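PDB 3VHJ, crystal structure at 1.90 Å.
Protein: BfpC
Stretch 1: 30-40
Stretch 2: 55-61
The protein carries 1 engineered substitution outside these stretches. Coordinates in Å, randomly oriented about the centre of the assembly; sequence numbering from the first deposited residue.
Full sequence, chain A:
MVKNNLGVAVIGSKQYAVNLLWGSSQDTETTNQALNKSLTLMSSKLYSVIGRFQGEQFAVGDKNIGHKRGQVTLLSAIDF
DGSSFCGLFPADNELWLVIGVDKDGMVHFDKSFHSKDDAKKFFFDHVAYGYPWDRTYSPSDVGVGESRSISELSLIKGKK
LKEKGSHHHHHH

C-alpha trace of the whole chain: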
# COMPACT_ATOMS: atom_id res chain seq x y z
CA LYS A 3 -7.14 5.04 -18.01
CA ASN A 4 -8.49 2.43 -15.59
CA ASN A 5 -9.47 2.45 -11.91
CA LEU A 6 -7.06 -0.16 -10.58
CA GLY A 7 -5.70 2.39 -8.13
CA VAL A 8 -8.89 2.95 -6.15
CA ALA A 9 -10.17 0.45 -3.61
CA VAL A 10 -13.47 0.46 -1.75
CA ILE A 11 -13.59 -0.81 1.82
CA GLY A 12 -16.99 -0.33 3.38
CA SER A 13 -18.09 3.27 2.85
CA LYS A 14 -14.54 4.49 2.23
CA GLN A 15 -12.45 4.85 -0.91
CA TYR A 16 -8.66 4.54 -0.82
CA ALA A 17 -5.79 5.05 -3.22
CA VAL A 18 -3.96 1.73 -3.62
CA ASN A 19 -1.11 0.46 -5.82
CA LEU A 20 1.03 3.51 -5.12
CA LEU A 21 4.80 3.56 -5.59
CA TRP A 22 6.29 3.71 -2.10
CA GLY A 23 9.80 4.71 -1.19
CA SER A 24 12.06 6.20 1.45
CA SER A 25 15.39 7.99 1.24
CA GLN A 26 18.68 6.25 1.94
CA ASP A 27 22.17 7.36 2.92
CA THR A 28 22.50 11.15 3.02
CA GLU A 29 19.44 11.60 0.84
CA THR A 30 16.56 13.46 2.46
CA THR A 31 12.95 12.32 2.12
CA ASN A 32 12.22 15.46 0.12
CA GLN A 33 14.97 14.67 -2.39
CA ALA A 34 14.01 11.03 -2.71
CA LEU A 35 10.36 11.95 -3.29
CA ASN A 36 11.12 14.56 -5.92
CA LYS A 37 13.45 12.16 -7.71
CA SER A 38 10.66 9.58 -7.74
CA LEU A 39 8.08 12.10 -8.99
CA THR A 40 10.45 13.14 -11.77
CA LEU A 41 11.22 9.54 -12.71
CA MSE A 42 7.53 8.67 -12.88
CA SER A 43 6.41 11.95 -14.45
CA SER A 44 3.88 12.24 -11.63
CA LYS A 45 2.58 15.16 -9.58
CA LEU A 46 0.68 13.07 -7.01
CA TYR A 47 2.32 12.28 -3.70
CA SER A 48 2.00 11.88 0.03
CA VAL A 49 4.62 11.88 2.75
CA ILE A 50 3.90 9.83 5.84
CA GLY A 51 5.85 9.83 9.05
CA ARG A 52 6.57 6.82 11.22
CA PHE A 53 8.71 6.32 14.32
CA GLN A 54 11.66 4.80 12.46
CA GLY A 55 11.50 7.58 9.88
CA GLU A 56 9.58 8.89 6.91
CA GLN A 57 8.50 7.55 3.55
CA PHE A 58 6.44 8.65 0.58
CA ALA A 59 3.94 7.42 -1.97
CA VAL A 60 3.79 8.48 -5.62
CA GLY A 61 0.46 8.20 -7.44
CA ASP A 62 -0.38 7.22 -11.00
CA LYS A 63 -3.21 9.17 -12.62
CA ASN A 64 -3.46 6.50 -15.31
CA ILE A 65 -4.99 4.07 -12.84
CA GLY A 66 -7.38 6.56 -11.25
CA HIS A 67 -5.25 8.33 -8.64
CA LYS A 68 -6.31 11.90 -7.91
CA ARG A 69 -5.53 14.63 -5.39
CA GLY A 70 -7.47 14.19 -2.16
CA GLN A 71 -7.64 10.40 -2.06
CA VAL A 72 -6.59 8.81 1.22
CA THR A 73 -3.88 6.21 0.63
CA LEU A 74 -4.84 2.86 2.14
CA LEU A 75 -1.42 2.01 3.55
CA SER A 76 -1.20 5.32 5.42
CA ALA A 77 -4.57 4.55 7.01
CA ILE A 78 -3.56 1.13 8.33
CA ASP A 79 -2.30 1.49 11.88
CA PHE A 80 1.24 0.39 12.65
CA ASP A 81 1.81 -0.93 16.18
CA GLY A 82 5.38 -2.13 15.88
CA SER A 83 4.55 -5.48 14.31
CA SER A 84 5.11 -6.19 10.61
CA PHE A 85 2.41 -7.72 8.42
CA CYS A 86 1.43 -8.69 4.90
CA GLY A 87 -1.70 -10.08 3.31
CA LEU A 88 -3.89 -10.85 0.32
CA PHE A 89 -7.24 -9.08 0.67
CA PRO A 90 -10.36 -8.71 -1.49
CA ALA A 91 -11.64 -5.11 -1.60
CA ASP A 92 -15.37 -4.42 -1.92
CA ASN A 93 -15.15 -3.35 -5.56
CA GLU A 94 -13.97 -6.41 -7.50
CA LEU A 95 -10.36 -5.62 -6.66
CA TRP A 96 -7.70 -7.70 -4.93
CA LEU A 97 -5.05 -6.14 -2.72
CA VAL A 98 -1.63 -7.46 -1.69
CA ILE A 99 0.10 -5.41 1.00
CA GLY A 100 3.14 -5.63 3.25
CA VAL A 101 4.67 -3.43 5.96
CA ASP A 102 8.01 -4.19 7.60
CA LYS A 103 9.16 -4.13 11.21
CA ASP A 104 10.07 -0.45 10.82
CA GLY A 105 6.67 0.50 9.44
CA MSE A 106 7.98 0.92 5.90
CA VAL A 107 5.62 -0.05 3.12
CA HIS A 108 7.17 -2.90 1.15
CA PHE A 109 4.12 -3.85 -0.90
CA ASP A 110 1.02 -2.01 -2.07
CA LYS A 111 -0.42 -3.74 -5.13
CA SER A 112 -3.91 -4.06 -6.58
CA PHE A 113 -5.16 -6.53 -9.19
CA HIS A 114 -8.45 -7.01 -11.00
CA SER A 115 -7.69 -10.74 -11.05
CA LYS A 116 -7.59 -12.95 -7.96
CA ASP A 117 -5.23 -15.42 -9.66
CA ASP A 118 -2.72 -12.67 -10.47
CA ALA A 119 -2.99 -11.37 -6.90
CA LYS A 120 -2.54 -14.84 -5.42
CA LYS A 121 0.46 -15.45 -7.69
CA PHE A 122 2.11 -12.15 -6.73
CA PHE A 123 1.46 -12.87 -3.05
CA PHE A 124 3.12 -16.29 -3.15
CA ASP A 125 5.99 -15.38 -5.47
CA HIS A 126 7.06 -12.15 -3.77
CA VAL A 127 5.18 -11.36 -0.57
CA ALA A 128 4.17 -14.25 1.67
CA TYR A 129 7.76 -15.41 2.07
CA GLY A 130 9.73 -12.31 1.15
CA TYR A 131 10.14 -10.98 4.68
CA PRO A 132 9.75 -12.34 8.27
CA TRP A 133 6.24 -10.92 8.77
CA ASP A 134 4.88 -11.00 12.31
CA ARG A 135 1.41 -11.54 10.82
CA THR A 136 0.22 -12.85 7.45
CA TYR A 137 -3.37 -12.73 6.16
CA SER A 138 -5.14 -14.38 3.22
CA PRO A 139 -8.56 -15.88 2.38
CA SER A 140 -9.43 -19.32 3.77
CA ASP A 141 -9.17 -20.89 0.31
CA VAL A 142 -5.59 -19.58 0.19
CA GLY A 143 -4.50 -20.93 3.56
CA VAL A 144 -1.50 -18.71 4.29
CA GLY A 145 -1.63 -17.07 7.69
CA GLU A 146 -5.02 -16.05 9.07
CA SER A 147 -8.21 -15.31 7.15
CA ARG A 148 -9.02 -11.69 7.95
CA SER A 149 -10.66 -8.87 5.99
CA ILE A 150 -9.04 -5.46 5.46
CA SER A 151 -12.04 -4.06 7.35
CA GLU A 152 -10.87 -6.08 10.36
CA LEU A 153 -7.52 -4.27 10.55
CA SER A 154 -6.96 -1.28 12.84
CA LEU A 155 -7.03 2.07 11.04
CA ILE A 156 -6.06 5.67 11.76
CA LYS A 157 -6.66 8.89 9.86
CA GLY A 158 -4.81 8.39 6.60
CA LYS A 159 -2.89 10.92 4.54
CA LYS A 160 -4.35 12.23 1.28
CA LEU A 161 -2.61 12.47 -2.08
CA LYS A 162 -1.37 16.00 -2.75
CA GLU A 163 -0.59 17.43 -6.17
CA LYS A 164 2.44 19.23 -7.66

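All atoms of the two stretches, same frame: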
# COMPACT_ATOMS: atom_id res chain seq x y z
N THR A 30 17.68 13.08 1.62
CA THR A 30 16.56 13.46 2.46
C THR A 30 15.30 12.88 1.82
O THR A 30 15.30 12.49 0.65
CB THR A 30 16.39 14.99 2.53
OG1 THR A 30 16.09 15.50 1.22
CG2 THR A 30 17.66 15.64 3.05
N THR A 31 14.23 12.83 2.60
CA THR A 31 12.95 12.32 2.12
C THR A 31 12.47 13.21 0.98
O THR A 31 11.97 12.72 -0.04
CB THR A 31 11.92 12.32 3.26
OG1 THR A 31 12.30 11.35 4.23
CG2 THR A 31 10.52 12.00 2.74
N ASN A 32 12.65 14.52 1.14
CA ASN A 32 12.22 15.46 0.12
C ASN A 32 12.93 15.21 -1.21
O ASN A 32 12.31 15.28 -2.26
CB ASN A 32 12.47 16.90 0.58
CG ASN A 32 11.84 17.92 -0.35
OD1 ASN A 32 10.62 17.96 -0.52
ND2 ASN A 32 12.67 18.76 -0.96
N GLN A 33 14.22 14.93 -1.16
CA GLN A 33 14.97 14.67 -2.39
C GLN A 33 14.54 13.37 -3.03
O GLN A 33 14.34 13.30 -4.25
CB GLN A 33 16.47 14.61 -2.09
CG GLN A 33 17.08 15.94 -1.76
CD GLN A 33 18.54 15.80 -1.43
OE1 GLN A 33 18.92 15.13 -0.47
NE2 GLN A 33 19.39 16.43 -2.24
N ALA A 34 14.41 12.33 -2.22
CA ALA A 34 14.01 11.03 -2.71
C ALA A 34 12.64 11.12 -3.38
O ALA A 34 12.44 10.59 -4.47
CB ALA A 34 13.97 10.02 -1.56
N LEU A 35 11.70 11.80 -2.74
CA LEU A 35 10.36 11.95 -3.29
C LEU A 35 10.38 12.66 -4.63
O LEU A 35 9.79 12.19 -5.60
CB LEU A 35 9.46 12.72 -2.33
CG LEU A 35 8.09 13.12 -2.89
CD1 LEU A 35 7.33 11.88 -3.35
CD2 LEU A 35 7.30 13.86 -1.81
N ASN A 36 11.06 13.80 -4.69
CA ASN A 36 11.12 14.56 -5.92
C ASN A 36 11.79 13.80 -7.05
O ASN A 36 11.43 13.98 -8.22
CB ASN A 36 11.81 15.90 -5.67
CG ASN A 36 10.85 16.93 -5.14
OD1 ASN A 36 9.97 17.41 -5.85
ND2 ASN A 36 11.01 17.28 -3.87
N LYS A 37 12.75 12.95 -6.71
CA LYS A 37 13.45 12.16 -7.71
C LYS A 37 12.48 11.11 -8.24
O LYS A 37 12.49 10.78 -9.43
CB LYS A 37 14.68 11.48 -7.11
CG LYS A 37 15.85 12.43 -6.87
CD LYS A 37 16.97 11.79 -6.06
CE LYS A 37 17.58 10.59 -6.76
NZ LYS A 37 18.71 10.01 -5.98
N SER A 38 11.64 10.59 -7.36
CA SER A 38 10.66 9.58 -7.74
C SER A 38 9.58 10.21 -8.62
O SER A 38 9.17 9.64 -9.63
CB SER A 38 10.03 8.96 -6.49
OG SER A 38 9.11 7.95 -6.84
N LEU A 39 9.11 11.39 -8.22
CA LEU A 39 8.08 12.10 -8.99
C LEU A 39 8.59 12.40 -10.40
O LEU A 39 7.87 12.24 -11.38
CB LEU A 39 7.71 13.41 -8.30
CG LEU A 39 6.88 13.31 -7.02
CD1 LEU A 39 6.83 14.66 -6.34
CD2 LEU A 39 5.48 12.81 -7.35
N THR A 40 9.85 12.82 -10.48
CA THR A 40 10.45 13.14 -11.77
C THR A 40 10.56 11.88 -12.63
O THR A 40 10.19 11.88 -13.80
CB THR A 40 11.86 13.74 -11.59
OG1 THR A 40 11.74 14.98 -10.89
CG2 THR A 40 12.52 13.99 -12.95
N GLY A 55 11.19 6.67 10.97
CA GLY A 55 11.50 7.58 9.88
C GLY A 55 10.35 7.83 8.93
O GLY A 55 9.23 7.35 9.14
N GLU A 56 10.62 8.57 7.87
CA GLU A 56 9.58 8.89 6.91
C GLU A 56 9.67 8.13 5.61
O GLU A 56 10.67 7.48 5.31
CB GLU A 56 9.61 10.39 6.62
CG GLU A 56 9.27 11.22 7.84
CD GLU A 56 9.19 12.69 7.51
OE1 GLU A 56 10.23 13.37 7.61
OE2 GLU A 56 8.09 13.14 7.15
N GLN A 57 8.59 8.21 4.84
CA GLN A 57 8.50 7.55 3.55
C GLN A 57 7.46 8.29 2.73
O GLN A 57 6.73 9.15 3.24
CB GLN A 57 8.13 6.08 3.71
CG GLN A 57 6.73 5.82 4.23
CD GLN A 57 6.51 4.36 4.59
OE1 GLN A 57 6.74 3.47 3.77
NE2 GLN A 57 6.07 4.11 5.82
N PHE A 58 7.38 7.97 1.45
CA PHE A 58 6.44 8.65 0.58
C PHE A 58 5.79 7.73 -0.43
O PHE A 58 6.29 6.64 -0.71
CB PHE A 58 7.18 9.77 -0.15
CG PHE A 58 8.45 9.31 -0.80
CD1 PHE A 58 8.42 8.66 -2.02
CD2 PHE A 58 9.67 9.48 -0.15
CE1 PHE A 58 9.60 8.18 -2.60
CE2 PHE A 58 10.85 9.01 -0.72
CZ PHE A 58 10.82 8.35 -1.95
N ALA A 59 4.67 8.18 -0.97
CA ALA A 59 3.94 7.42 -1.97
C ALA A 59 3.79 8.31 -3.20
O ALA A 59 3.56 9.51 -3.08
CB ALA A 59 2.57 7.02 -1.44
N VAL A 60 3.95 7.73 -4.38
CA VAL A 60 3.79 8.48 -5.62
C VAL A 60 2.61 7.86 -6.37
O VAL A 60 2.57 6.65 -6.58
CB VAL A 60 5.06 8.42 -6.50
CG1 VAL A 60 4.78 8.98 -7.89
CG2 VAL A 60 6.16 9.25 -5.84
N GLY A 61 1.64 8.69 -6.74
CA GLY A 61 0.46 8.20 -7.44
C GLY A 61 0.58 8.12 -8.95
O GLY A 61 1.48 8.71 -9.55
O HOH W 1 12.30 8.71 3.41

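How does the helix begin, and what does its first turn offer the strand? Thr30 sits at the N-cap, where OG1 accepts from Gln33 N at 3.1 Å, satisfying an amide that has no helical carbonyl before it. Gln33 answers in kind, its OE1 taking a hydrogen bond from Thr30 N at 3.2 Å, so the two residues are tied by a reciprocal pair of hydrogen bonds, of which the one to Thr30 OG1 caps the helix, while both stay clear of the strand. Thr31 is the first to touch it. Its OG1 lies 3.7 Å from Glu56 CB, and its CG2 comes to 3.9 Å from Phe58 CD2, at the edge of the ring. No direct hydrogen bond joins the two stretches, but a water links them here: it lies 2.8 Å from Thr31 OG1 and donates to Glu56 O, also at 2.8 Å.

What holds Phe58 against the middle of the helix? The helix and strand run nearly parallel, 15° apart with axes 8.7 Å from each other at closest approach, and the Phe58 side chain reaches across that gap. Asn32 and Gln33 point away, leaving Ala34 as the next contact. Its side chain, a single methyl, points toward the strand and the ring packs close to it, with Ala34 CB 3.4 Å from Phe58 CE2. Leu35 then covers one face: its CB stands 4.0 Å from the centroid of the Phe58 ring, 17° off the normal, a CH-pi contact. Leu35 N also lies over that face, 3.5 Å from Phe58 CE2, yet it is no free donor, since it already bonds to Thr31 O at 2.9 Å.

How does the contact pass from Phe58 to Val60? Leu35 makes the link, because its CD1 meets both residues, at 3.7 Å from Phe58 CD1 and 3.8 Å from Val60 CG2. Between these two strand residues Ala59 points its side chain away, as expected from the alternation of a strand. Ser38, one turn beyond Ala34, points toward the strand and again touches both residues, its CB 4.0 Å from Phe58 CE1 and its OG 3.4 Å from Val60 CG2. That hydroxyl contact is packing against a methyl group.

Where does the contact finish? Leu39 leaves its backbone sideways, but the end of its side chain comes nearer, bringing CD2 to 3.9 Å from Val60 CG2. The same methyl of Val60 thus meets Leu35, Ser38 and Leu39. Thr40 is out of reach, and its OG1 instead donates to Asn36 O at 2.9 Å.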